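Long-range contacts in putative NAD(P)H nitroreductase ydfN (Bacillus subtilis, PDB 3BEM), which is a putative FMN-dependent NAD(P)H nitroreductase that may contribute to the degradation of aromatic compounds: residues S86-V92 with M191-G195; F171-V176 with V188-I192; A98-A102 with T127-E132. The protein carries 3 engineered substitutions. All blocks are in the same frame, centred on the assembly; numbering follows the deposited sequence.

Interaction 1: S86-V92 with M191-G195. With PGO (S-1,2-propanediol), chain H.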
ATOM      1  N   SER B  86     -19.143   7.109  10.591  1.00 14.80           N
ATOM      2  CA  SER B  86     -18.921   6.244   9.432  1.00 14.41           C
ATOM      3  C   SER B  86     -19.994   5.204   9.187  1.00 15.86           C
ATOM      4  O   SER B  86     -20.712   4.784  10.107  1.00 14.40           O
ATOM      5  CB  SER B  86     -17.592   5.488   9.565  1.00 14.89           C
ATOM      6  OG  SER B  86     -17.581   4.591  10.662  1.00 15.41           O
ATOM      7  N   SER B  87     -20.119   4.790   7.940  1.00 15.69           N
ATOM      8  CA  SER B  87     -20.994   3.662   7.615  1.00 14.34           C
ATOM      9  C   SER B  87     -20.447   2.323   8.084  1.00 15.32           C
ATOM     10  O   SER B  87     -21.218   1.455   8.472  1.00 15.99           O
ATOM     11  CB  SER B  87     -21.292   3.632   6.126  1.00 14.61           C
ATOM     12  OG  SER B  87     -21.841   4.875   5.739  1.00 14.16           O
ATOM     13  N   ALA B  88     -19.124   2.174   8.062  1.00 15.77           N
ATOM     14  CA  ALA B  88     -18.451   0.997   8.574  1.00 14.52           C
ATOM     15  C   ALA B  88     -17.032   1.393   8.974  1.00 15.40           C
ATOM     16  O   ALA B  88     -16.480   2.396   8.480  1.00 13.38           O
ATOM     17  CB  ALA B  88     -18.427  -0.136   7.548  1.00 12.76           C
ATOM     18  N   VAL B  89     -16.458   0.635   9.902  1.00 13.83           N
ATOM     19  CA  VAL B  89     -15.058   0.784  10.315  1.00 15.00           C
ATOM     20  C   VAL B  89     -14.345  -0.533  10.003  1.00 16.22           C
ATOM     21  O   VAL B  89     -14.841  -1.580  10.418  1.00 17.95           O
ATOM     22  CB  VAL B  89     -14.873   1.113  11.817  1.00 17.45           C
ATOM     23  CG1 VAL B  89     -13.340   1.344  12.045  1.00 25.02           C
ATOM     24  CG2 VAL B  89     -15.654   2.342  12.258  1.00 23.30           C
ATOM     25  N   LEU B  90     -13.256  -0.519   9.192  1.00 15.53           N
ATOM     26  CA  LEU B  90     -12.491  -1.741   8.881  1.00 14.92           C
ATOM     27  C   LEU B  90     -11.181  -1.726   9.605  1.00 15.50           C
ATOM     28  O   LEU B  90     -10.507  -0.679   9.679  1.00 15.76           O
ATOM     29  CB  LEU B  90     -12.197  -1.815   7.379  1.00 15.94           C
ATOM     30  CG  LEU B  90     -13.395  -2.027   6.432  1.00 24.43           C
ATOM     31  CD1 LEU B  90     -14.340  -0.866   6.359  1.00 20.32           C
ATOM     32  CD2 LEU B  90     -12.783  -2.290   5.057  1.00 26.71           C
ATOM     33  N   LEU B  91     -10.811  -2.866  10.174  1.00 15.69           N
ATOM     34  CA  LEU B  91      -9.473  -3.064  10.683  1.00 16.28           C
ATOM     35  C   LEU B  91      -8.738  -3.892   9.683  1.00 14.91           C
ATOM     36  O   LEU B  91      -9.161  -4.985   9.331  1.00 16.66           O
ATOM     37  CB  LEU B  91      -9.513  -3.707  12.075  1.00 19.19           C
ATOM     38  CG  LEU B  91      -9.992  -2.776  13.207  1.00 23.12           C
ATOM     39  CD1 LEU B  91      -9.086  -1.500  13.324  1.00 25.42           C
ATOM     40  CD2 LEU B  91     -11.531  -2.472  13.067  1.00 28.22           C
ATOM     41  N   VAL B  92      -7.641  -3.346   9.200  1.00 15.09           N
ATOM     42  CA  VAL B  92      -6.813  -4.013   8.236  1.00 13.70           C
ATOM     43  C   VAL B  92      -5.709  -4.741   9.002  1.00 15.92           C
ATOM     44  O   VAL B  92      -4.864  -4.130   9.638  1.00 16.91           O
ATOM     45  CB  VAL B  92      -6.193  -3.027   7.221  1.00 16.16           C
ATOM     46  CG1 VAL B  92      -5.457  -3.822   6.108  1.00 17.99           C
ATOM     47  CG2 VAL B  92      -7.272  -2.039   6.635  1.00 17.01           C
HETATM   48  N   MSE B 191      -6.615   1.268  10.302  1.00 16.49           N
HETATM   49  CA  MSE B 191      -8.057   1.352  10.377  0.50 14.61           C
HETATM   50  C   MSE B 191      -8.512   2.162   9.150  1.00 16.44           C
HETATM   51  O   MSE B 191      -7.842   3.089   8.727  1.00 18.25           O
HETATM   52  CB  MSE B 191      -8.430   2.018  11.698  0.50 16.46           C
HETATM   53  CG  MSE B 191      -9.873   2.228  11.925  0.50 14.78           C
HETATM   54 SE   MSE B 191     -10.082   3.146  13.696  0.38 19.17          SE
HETATM   55  CE  MSE B 191      -9.350   1.697  14.706  0.50 13.80           C
ATOM     56  N   ILE B 192      -9.639   1.797   8.557  1.00 14.13           N
ATOM     57  CA  ILE B 192     -10.221   2.575   7.474  1.00 13.50           C
ATOM     58  C   ILE B 192     -11.674   2.772   7.767  1.00 14.26           C
ATOM     59  O   ILE B 192     -12.409   1.779   7.889  1.00 16.08           O
ATOM     60  CB  ILE B 192     -10.085   1.882   6.105  1.00 16.14           C
ATOM     61  CG1 ILE B 192      -8.588   1.575   5.809  1.00 16.65           C
ATOM     62  CG2 ILE B 192     -10.689   2.757   4.996  1.00 17.71           C
ATOM     63  CD1 ILE B 192      -8.369   0.685   4.565  1.00 18.06           C
ATOM     64  N   THR B 193     -12.092   4.025   7.836  1.00 12.33           N
ATOM     65  CA  THR B 193     -13.520   4.329   7.869  1.00 12.31           C
ATOM     66  C   THR B 193     -14.019   4.495   6.461  1.00 12.80           C
ATOM     67  O   THR B 193     -13.304   4.997   5.583  1.00 13.91           O
ATOM     68  CB  THR B 193     -13.861   5.559   8.715  1.00 14.49           C
ATOM     69  OG1 THR B 193     -12.943   6.615   8.469  1.00 15.19           O
ATOM     70  CG2 THR B 193     -13.861   5.216  10.171  1.00 14.82           C
ATOM     71  N   ILE B 194     -15.285   4.120   6.236  1.00 12.58           N
ATOM     72  CA  ILE B 194     -15.925   4.267   4.941  1.00 11.80           C
ATOM     73  C   ILE B 194     -17.316   4.865   5.150  1.00 12.86           C
ATOM     74  O   ILE B 194     -17.986   4.589   6.144  1.00 14.64           O
ATOM     75  CB  ILE B 194     -15.972   2.906   4.179  1.00 13.23           C
ATOM     76  CG1 ILE B 194     -16.525   3.117   2.776  1.00 13.51           C
ATOM     77  CG2 ILE B 194     -16.812   1.844   4.978  1.00 16.82           C
ATOM     78  CD1 ILE B 194     -16.349   1.914   1.886  1.00 16.53           C
ATOM     79  N   GLY B 195     -17.756   5.715   4.214  1.00 11.73           N
ATOM     80  CA  GLY B 195     -19.026   6.346   4.291  1.00 12.24           C
ATOM     81  C   GLY B 195     -19.186   7.378   3.225  1.00 14.13           C
ATOM     82  O   GLY B 195     -18.539   7.279   2.193  1.00 14.58           O
TER
HETATM   83  C1  PGO H 301     -24.630   0.653   8.319  1.00 38.03           C
HETATM   84  C2  PGO H 301     -24.453  -0.839   8.595  1.00 42.60           C
HETATM   85  C3  PGO H 301     -25.159  -1.258   9.898  1.00 37.23           C
HETATM   86  O1  PGO H 301     -23.701   1.178   7.363  1.00 23.42           O
HETATM   87  O2  PGO H 301     -24.941  -1.598   7.461  1.00 44.58           O

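Interaction 2: F171-V176 with V188-I192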
ATOM      1  N   PHE B 171      -4.990   5.232  16.577  1.00 16.05           N
ATOM      2  CA  PHE B 171      -5.701   4.279  17.444  1.00 17.31           C
ATOM      3  C   PHE B 171      -4.738   3.488  18.287  1.00 19.40           C
ATOM      4  O   PHE B 171      -3.561   3.353  17.937  1.00 18.49           O
ATOM      5  CB  PHE B 171      -6.618   3.351  16.631  1.00 16.96           C
ATOM      6  CG  PHE B 171      -5.900   2.421  15.715  1.00 20.23           C
ATOM      7  CD1 PHE B 171      -5.418   1.208  16.169  1.00 19.81           C
ATOM      8  CD2 PHE B 171      -5.709   2.762  14.370  1.00 19.25           C
ATOM      9  CE1 PHE B 171      -4.737   0.345  15.307  1.00 22.30           C
ATOM     10  CE2 PHE B 171      -5.018   1.901  13.505  1.00 20.08           C
ATOM     11  CZ  PHE B 171      -4.526   0.689  13.982  1.00 18.81           C
ATOM     12  N   ASP B 172      -5.266   2.948  19.394  1.00 18.18           N
ATOM     13  CA  ASP B 172      -4.518   2.080  20.300  1.00 19.96           C
ATOM     14  C   ASP B 172      -4.734   0.637  19.828  1.00 18.43           C
ATOM     15  O   ASP B 172      -5.805   0.066  20.005  1.00 18.83           O
ATOM     16  CB  ASP B 172      -5.061   2.305  21.723  1.00 19.82           C
ATOM     17  CG  ASP B 172      -4.398   1.439  22.784  1.00 27.39           C
ATOM     18  OD1 ASP B 172      -3.829   0.361  22.504  1.00 23.44           O
ATOM     19  OD2 ASP B 172      -4.502   1.849  23.953  1.00 35.15           O
ATOM     20  N   ALA B 173      -3.717   0.051  19.198  1.00 20.94           N
ATOM     21  CA  ALA B 173      -3.813  -1.275  18.571  1.00 21.08           C
ATOM     22  C   ALA B 173      -4.190  -2.352  19.570  1.00 21.34           C
ATOM     23  O   ALA B 173      -5.046  -3.187  19.295  1.00 19.52           O
ATOM     24  CB  ALA B 173      -2.525  -1.655  17.889  1.00 19.98           C
ATOM     25  N   GLU B 174      -3.548  -2.313  20.725  1.00 21.49           N
ATOM     26  CA  GLU B 174      -3.852  -3.242  21.815  1.00 23.75           C
ATOM     27  C   GLU B 174      -5.310  -3.188  22.257  1.00 22.88           C
ATOM     28  O   GLU B 174      -5.936  -4.218  22.448  1.00 20.68           O
ATOM     29  CB  GLU B 174      -3.018  -2.883  23.042  1.00 26.11           C
ATOM     30  CG  GLU B 174      -1.589  -3.332  23.022  1.00 37.12           C
ATOM     31  CD  GLU B 174      -1.056  -3.445  24.454  1.00 49.18           C
ATOM     32  OE1 GLU B 174      -1.579  -4.311  25.196  1.00 51.71           O
ATOM     33  OE2 GLU B 174      -0.158  -2.661  24.840  1.00 44.22           O
ATOM     34  N   ALA B 175      -5.826  -1.981  22.429  1.00 19.67           N
ATOM     35  CA  ALA B 175      -7.215  -1.799  22.797  1.00 20.03           C
ATOM     36  C   ALA B 175      -8.162  -2.359  21.738  1.00 19.73           C
ATOM     37  O   ALA B 175      -9.188  -3.014  22.054  1.00 20.09           O
ATOM     38  CB  ALA B 175      -7.485  -0.323  23.041  1.00 21.23           C
ATOM     39  N   VAL B 176      -7.852  -2.061  20.473  1.00 18.85           N
ATOM     40  CA  VAL B 176      -8.643  -2.564  19.367  1.00 17.48           C
ATOM     41  C   VAL B 176      -8.627  -4.072  19.383  1.00 17.48           C
ATOM     42  O   VAL B 176      -9.656  -4.717  19.177  1.00 17.71           O
ATOM     43  CB  VAL B 176      -8.126  -2.018  18.002  1.00 17.84           C
ATOM     44  CG1 VAL B 176      -8.782  -2.759  16.823  1.00 24.85           C
ATOM     45  CG2 VAL B 176      -8.373  -0.483  17.929  1.00 18.12           C
ATOM     46  N   VAL B 188      -2.403  -5.177  13.690  1.00 16.80           N
ATOM     47  CA  VAL B 188      -3.423  -4.232  13.285  1.00 16.99           C
ATOM     48  C   VAL B 188      -2.718  -3.101  12.503  1.00 17.67           C
ATOM     49  O   VAL B 188      -2.114  -2.192  13.079  1.00 19.46           O
ATOM     50  CB  VAL B 188      -4.263  -3.669  14.437  1.00 18.96           C
ATOM     51  CG1 VAL B 188      -5.409  -2.824  13.879  1.00 21.74           C
ATOM     52  CG2 VAL B 188      -4.835  -4.767  15.319  1.00 19.69           C
ATOM     53  N   VAL B 189      -2.708  -3.235  11.187  1.00 14.90           N
ATOM     54  CA  VAL B 189      -1.882  -2.400  10.315  1.00 13.54           C
ATOM     55  C   VAL B 189      -2.486  -1.000  10.102  1.00 14.14           C
ATOM     56  O   VAL B 189      -1.773  -0.026  10.102  1.00 16.94           O
ATOM     57  CB  VAL B 189      -1.607  -3.111   9.001  1.00 14.75           C
ATOM     58  CG1 VAL B 189      -0.876  -2.173   7.945  1.00 15.99           C
ATOM     59  CG2 VAL B 189      -0.875  -4.498   9.267  1.00 16.90           C
HETATM   60  N   MSE B 190      -3.794  -0.932   9.970  1.00 13.99           N
HETATM   61  CA  MSE B 190      -4.500   0.336   9.862  1.00 16.57           C
HETATM   62  C   MSE B 190      -5.964   0.144  10.088  1.00 16.80           C
HETATM   63  O   MSE B 190      -6.449  -0.972  10.115  1.00 16.92           O
HETATM   64  CB  MSE B 190      -4.231   1.062   8.522  1.00 23.75           C
HETATM   65  CG  MSE B 190      -4.790   0.658   7.299  1.00 26.34           C
HETATM   66 SE   MSE B 190      -4.141   2.037   5.915  0.75 21.03          SE
HETATM   67  CE  MSE B 190      -2.542   1.027   5.698  1.00 18.92           C
HETATM   68  N   MSE B 191      -6.615   1.268  10.302  1.00 16.49           N
HETATM   69  CA  MSE B 191      -8.057   1.352  10.377  0.50 14.61           C
HETATM   70  C   MSE B 191      -8.512   2.162   9.150  1.00 16.44           C
HETATM   71  O   MSE B 191      -7.842   3.089   8.727  1.00 18.25           O
HETATM   72  CB  MSE B 191      -8.430   2.018  11.698  0.50 16.46           C
HETATM   73  CG  MSE B 191      -9.873   2.228  11.925  0.50 14.78           C
HETATM   74 SE   MSE B 191     -10.082   3.146  13.696  0.38 19.17          SE
HETATM   75  CE  MSE B 191      -9.350   1.697  14.706  0.50 13.80           C
ATOM     76  N   ILE B 192      -9.639   1.797   8.557  1.00 14.13           N
ATOM     77  CA  ILE B 192     -10.221   2.575   7.474  1.00 13.50           C
ATOM     78  C   ILE B 192     -11.674   2.772   7.767  1.00 14.26           C
ATOM     79  O   ILE B 192     -12.409   1.779   7.889  1.00 16.08           O
ATOM     80  CB  ILE B 192     -10.085   1.882   6.105  1.00 16.14           C
ATOM     81  CG1 ILE B 192      -8.588   1.575   5.809  1.00 16.65           C
ATOM     82  CG2 ILE B 192     -10.689   2.757   4.996  1.00 17.71           C
ATOM     83  CD1 ILE B 192      -8.369   0.685   4.565  1.00 18.06           C
TER

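Interaction 3: A98-A102 with T127-E132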
ATOM      1  N   ALA B  98       1.883 -15.494   8.040  1.00 18.73           N
ATOM      2  CA  ALA B  98       1.303 -15.775   6.695  1.00 18.94           C
ATOM      3  C   ALA B  98       2.025 -16.914   5.985  1.00 18.03           C
ATOM      4  O   ALA B  98       1.418 -17.710   5.291  1.00 18.48           O
ATOM      5  CB  ALA B  98       1.340 -14.512   5.802  1.00 18.21           C
ATOM      6  N   TYR B  99       3.330 -17.005   6.178  1.00 17.48           N
ATOM      7  CA  TYR B  99       4.110 -17.953   5.438  1.00 18.97           C
ATOM      8  C   TYR B  99       3.737 -19.396   5.740  1.00 19.77           C
ATOM      9  O   TYR B  99       3.980 -20.281   4.929  1.00 19.10           O
ATOM     10  CB  TYR B  99       5.583 -17.729   5.727  1.00 19.80           C
ATOM     11  CG  TYR B  99       5.984 -18.059   7.140  1.00 20.87           C
ATOM     12  CD1 TYR B  99       5.846 -17.118   8.161  1.00 23.35           C
ATOM     13  CD2 TYR B  99       6.475 -19.314   7.474  1.00 23.04           C
ATOM     14  CE1 TYR B  99       6.206 -17.417   9.452  1.00 25.19           C
ATOM     15  CE2 TYR B  99       6.822 -19.616   8.779  1.00 29.73           C
ATOM     16  CZ  TYR B  99       6.694 -18.646   9.750  1.00 25.94           C
ATOM     17  OH  TYR B  99       7.031 -18.954  11.039  1.00 30.91           O
ATOM     18  N   GLN B 100       3.162 -19.628   6.921  1.00 18.10           N
ATOM     19  CA  GLN B 100       2.674 -20.979   7.293  1.00 21.01           C
ATOM     20  C   GLN B 100       1.595 -21.517   6.392  1.00 20.08           C
ATOM     21  O   GLN B 100       1.330 -22.719   6.406  1.00 22.91           O
ATOM     22  CB  GLN B 100       2.175 -21.021   8.744  1.00 20.83           C
ATOM     23  CG  GLN B 100       3.316 -20.880   9.729  1.00 22.79           C
ATOM     24  CD  GLN B 100       2.894 -20.603  11.183  1.00 29.37           C
ATOM     25  OE1 GLN B 100       3.750 -20.497  12.057  1.00 46.03           O
ATOM     26  NE2 GLN B 100       1.594 -20.481  11.440  1.00 41.87           N
ATOM     27  N   GLN B 101       0.937 -20.667   5.608  0.50 20.34           N
ATOM     28  CA  GLN B 101      -0.078 -21.168   4.679  0.50 21.80           C
ATOM     29  C   GLN B 101       0.467 -21.419   3.278  0.50 18.66           C
ATOM     30  O   GLN B 101      -0.291 -21.652   2.364  0.50 19.14           O
ATOM     31  CB  GLN B 101      -1.249 -20.220   4.573  0.50 22.42           C
ATOM     32  CG  GLN B 101      -1.903 -19.833   5.879  0.50 27.49           C
ATOM     33  CD  GLN B 101      -3.116 -18.943   5.659  0.50 27.77           C
ATOM     34  OE1 GLN B 101      -3.785 -19.020   4.619  0.50 29.06           O
ATOM     35  NE2 GLN B 101      -3.413 -18.094   6.641  0.50 31.58           N
ATOM     36  N   ALA B 102       1.775 -21.327   3.087  1.00 17.42           N
ATOM     37  CA  ALA B 102       2.356 -21.629   1.768  1.00 18.10           C
ATOM     38  C   ALA B 102       1.931 -23.028   1.261  1.00 17.88           C
ATOM     39  O   ALA B 102       1.486 -23.176   0.136  1.00 17.57           O
ATOM     40  CB  ALA B 102       3.894 -21.511   1.802  1.00 18.15           C
ATOM     41  N   THR B 127       9.631 -20.531   0.235  1.00 22.70           N
ATOM     42  CA  THR B 127       8.832 -19.466   0.837  1.00 19.73           C
ATOM     43  C   THR B 127       8.956 -19.460   2.354  1.00 17.97           C
ATOM     44  O   THR B 127       9.240 -18.453   2.964  1.00 17.40           O
ATOM     45  CB  THR B 127       7.333 -19.568   0.431  1.00 18.65           C
ATOM     46  OG1 THR B 127       7.216 -19.395  -0.988  1.00 24.85           O
ATOM     47  CG2 THR B 127       6.498 -18.482   1.131  1.00 17.66           C
ATOM     48  N   VAL B 128       8.788 -20.620   2.963  1.00 18.01           N
ATOM     49  CA  VAL B 128       8.917 -20.735   4.418  1.00 18.71           C
ATOM     50  C   VAL B 128      10.304 -20.314   4.903  1.00 19.53           C
ATOM     51  O   VAL B 128      10.436 -19.514   5.840  1.00 17.88           O
ATOM     52  CB  VAL B 128       8.525 -22.153   4.861  1.00 21.30           C
ATOM     53  CG1 VAL B 128       8.742 -22.368   6.350  1.00 20.39           C
ATOM     54  CG2 VAL B 128       7.064 -22.379   4.473  1.00 20.18           C
ATOM     55  N   SER B 129      11.346 -20.821   4.250  1.00 20.52           N
ATOM     56  CA  SER B 129      12.670 -20.476   4.672  1.00 22.20           C
ATOM     57  C   SER B 129      13.027 -19.009   4.417  1.00 20.76           C
ATOM     58  O   SER B 129      13.769 -18.457   5.182  1.00 21.69           O
ATOM     59  CB  SER B 129      13.724 -21.420   4.065  1.00 28.02           C
ATOM     60  OG  SER B 129      13.890 -21.171   2.693  1.00 32.94           O
ATOM     61  N   PHE B 130      12.493 -18.398   3.365  1.00 20.36           N
ATOM     62  CA  PHE B 130      12.684 -16.958   3.151  1.00 19.95           C
ATOM     63  C   PHE B 130      12.267 -16.166   4.412  1.00 19.24           C
ATOM     64  O   PHE B 130      13.008 -15.319   4.901  1.00 19.98           O
ATOM     65  CB  PHE B 130      11.890 -16.462   1.942  1.00 19.95           C
ATOM     66  CG  PHE B 130      12.289 -15.095   1.476  1.00 20.65           C
ATOM     67  CD1 PHE B 130      11.686 -13.967   1.994  1.00 22.68           C
ATOM     68  CD2 PHE B 130      13.273 -14.934   0.513  1.00 27.70           C
ATOM     69  CE1 PHE B 130      12.029 -12.703   1.571  1.00 27.46           C
ATOM     70  CE2 PHE B 130      13.633 -13.670   0.084  1.00 25.96           C
ATOM     71  CZ  PHE B 130      13.023 -12.547   0.631  1.00 31.40           C
ATOM     72  N   TYR B 131      11.096 -16.466   4.958  1.00 16.85           N
ATOM     73  CA  TYR B 131      10.617 -15.829   6.156  1.00 17.69           C
ATOM     74  C   TYR B 131      11.369 -16.251   7.419  1.00 20.84           C
ATOM     75  O   TYR B 131      11.873 -15.422   8.150  1.00 18.47           O
ATOM     76  CB  TYR B 131       9.110 -16.071   6.358  1.00 18.31           C
ATOM     77  CG  TYR B 131       8.257 -15.185   5.457  1.00 18.07           C
ATOM     78  CD1 TYR B 131       8.183 -15.412   4.077  1.00 17.84           C
ATOM     79  CD2 TYR B 131       7.601 -14.071   5.978  1.00 19.68           C
ATOM     80  CE1 TYR B 131       7.407 -14.603   3.258  1.00 18.96           C
ATOM     81  CE2 TYR B 131       6.796 -13.247   5.150  1.00 16.91           C
ATOM     82  CZ  TYR B 131       6.734 -13.505   3.793  1.00 19.40           C
ATOM     83  OH  TYR B 131       5.998 -12.653   3.001  1.00 19.64           O
ATOM     84  N   GLU B 132      11.467 -17.544   7.648  1.00 20.91           N
ATOM     85  CA  GLU B 132      12.151 -18.019   8.861  1.00 22.78           C
ATOM     86  C   GLU B 132      13.619 -17.589   8.913  1.00 23.95           C
ATOM     87  O   GLU B 132      14.110 -17.254   9.988  1.00 26.03           O
ATOM     88  CB  GLU B 132      12.045 -19.544   9.001  1.00 21.75           C
ATOM     89  CG  GLU B 132      10.639 -20.110   9.143  1.00 25.67           C
ATOM     90  CD  GLU B 132      10.041 -19.998  10.547  1.00 39.41           C
ATOM     91  OE1 GLU B 132      10.435 -19.084  11.344  1.00 42.01           O
ATOM     92  OE2 GLU B 132       9.150 -20.845  10.841  1.00 38.60           O
TER

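Interaction 1: S86-V92 with M191-G195
A88-V92 and M191-G195 run side by side as antiparallel strands, with axes 4.7 Å apart and directions at 156°. L90 and I192 form a hydrogen-bonded pair. L90 N lies 2.8 Å from I192 O in a nearly straight bond (173°), and I192 N gives a bond back to L90 O. A88 and I194 pair in the same way. A classic beta bulge ends this ladder: S87 and A88 both face I194. I194 O takes A88 N at 3.3 Å and also S87 N, through a weak, bent bond. V89 with T193 and L91 with M191 are non-hydrogen-bonded pairs.

A88, L90, I192 and I194 share one face of the sheet. With CG1 of I194 anti to the backbone N (chi1 -175°), CG2 is left to meet the other strand. I194 CG2 lies 3.6 Å from A88 CB and 3.9 Å from L90 CD1. V92 CG2 comes across the end of I192, 3.6 Å from I192 CD1. On the face of V89 and T193, these two side chains point the same way, with their CG2 methyls 4.0 Å apart. V89 CG1 also packs on the CG of selenomethionine M191. M191 CE reaches L91 CD1, but two conformers of M191 make the closeness doubtful. S86 OG is held by V83 O, and S87 OG by H33 O. A propanediol, probably from the crystallisation liquor, is hydrogen-bonded to S87 O.

These are the two inner strands of a four-stranded antiparallel sheet. Strand 59-64 pairs with V89 and L91 on one side, and strand 164-168 pairs with M191 on the other. Helix 136-161 covers the face of L90, I192 and I194, with F154, A151 and A158 against them.

Interaction 2: F171-V176 with V188-I192
F171 belongs to the helical connection between two adjacent antiparallel strands, 164-168 and 186-195. It stands just before helix 173-180 and packs on V188 and M191 of the second strand. The ring is the main bridge. V188 CG1 meets it obliquely, 3.5 Å from F171 CE1. V188 O lies at the ring edge, in plane. M191 N approaches obliquely too, 3.6 Å from F171 CE2. F171 CG sits between its own backbone N and carbonyl carbon (chi1 66°), a torsion that turns the ring in over the strand. M191 has two conformers, so the contacts of its end are less certain. In one of them SE makes an oblique Met-aromatic contact, 5.2 Å from the F171 ring centroid and 44° off its normal, and M191 CE lies 3.7 Å from F171 CG and 4.0 Å from V176 CG2. Cutting F171 back to an alanine is likely to open a gap between the turn before helix 173-180 and the strand, over V188 and beside the backbone N of M191. A173 CB approaches V188 CB more loosely, at 4.4 Å. D172 is the N-cap of the helix: its OD1 takes A175 N at 3.1 Å, from above the carboxylate plane. F171 O is hydrogen-bonded to R134 of the second subunit. V189 and M190 form a classic beta bulge opposite V92. V188 and M191 both point at the helical connection. M190 points away, and its side chain lies about 5 Å from a bound FMN. A helical connection packed on an antiparallel sheet in this way belongs to the alpha+beta fold of the nitroreductase family, close to its flavin site.

Interaction 3: A98-A102 with T127-E132
Y99 packs against V128, Y131 and E132 where a 3-10 turn meets helix 117-134. This is part of the helical region that follows strand 88-95 in the nitroreductase fold. The 3-10 turn, 98-101, leads directly into helix 102-111.

The inner part is tight and apolar. Y99 and Y131 slide past each other in opposite directions, with ring planes only 17° apart. The rings barely overlap, so each uses its CB instead. Y99 CB sits over the face of the Y131 ring, 3.7 Å from Y131 CG. Y131 CB sits in turn over a face of the Y99 ring, 3.8 Å from Y99 CG. These are two reciprocal CH-pi contacts. Y99 CG lies between its own backbone N and carbonyl carbon (chi1 68°), and this torsion directs the ring along the helix. V128 crosses it at about a right angle, with CG1 at the ring edge, 4.0 Å from Y99 CD2. The other methyl, V128 CG2, lies 3.8 Å from Y99 O. Toward the start of the 127-132 segment, A102 CB meets T127 CG2 at 4.1 Å. The polar ends in this part have partners: Y131 OH bonds to H58 and T127 OG1 to Y106.

The outer side is polar and looser. E132 is exposed there, and its chain bends at chi2 (-80°) to bring the carboxylate back to the Y99 hydroxyl. The carboxylate and ring planes stand well apart from parallel. K139 joins the two, hydrogen-bonded to Y99 OH and in a salt bridge with E132 OE1. F130, on another side of the helix, packs on G170 of the second subunit. Y99 OH gives a weak hydrogen bond to E132 OE2, 2.8 Å away.

Interactions 1 and 2 hold the same strand, 186-195, and share M191 and I192. Interaction 1 joins it to strand 88-95 edge to edge through backbone bonds. Interaction 2 lays F171 and the first turn of helix 173-180 against it through side chains, with no hydrogen bond across. They touch directly: L91 CD1 packs on V176 and V188, and V92 bonds to the backbone of V189 and M190. Both are buried. Interaction 3 lies about 30 Å from interaction 1, centre to centre, on the opposite side of the chain's centre. It joins helical parts, and mixes aromatic packing with a charged, exposed side at E132. Interactions 2 and 3 both also touch the second subunit.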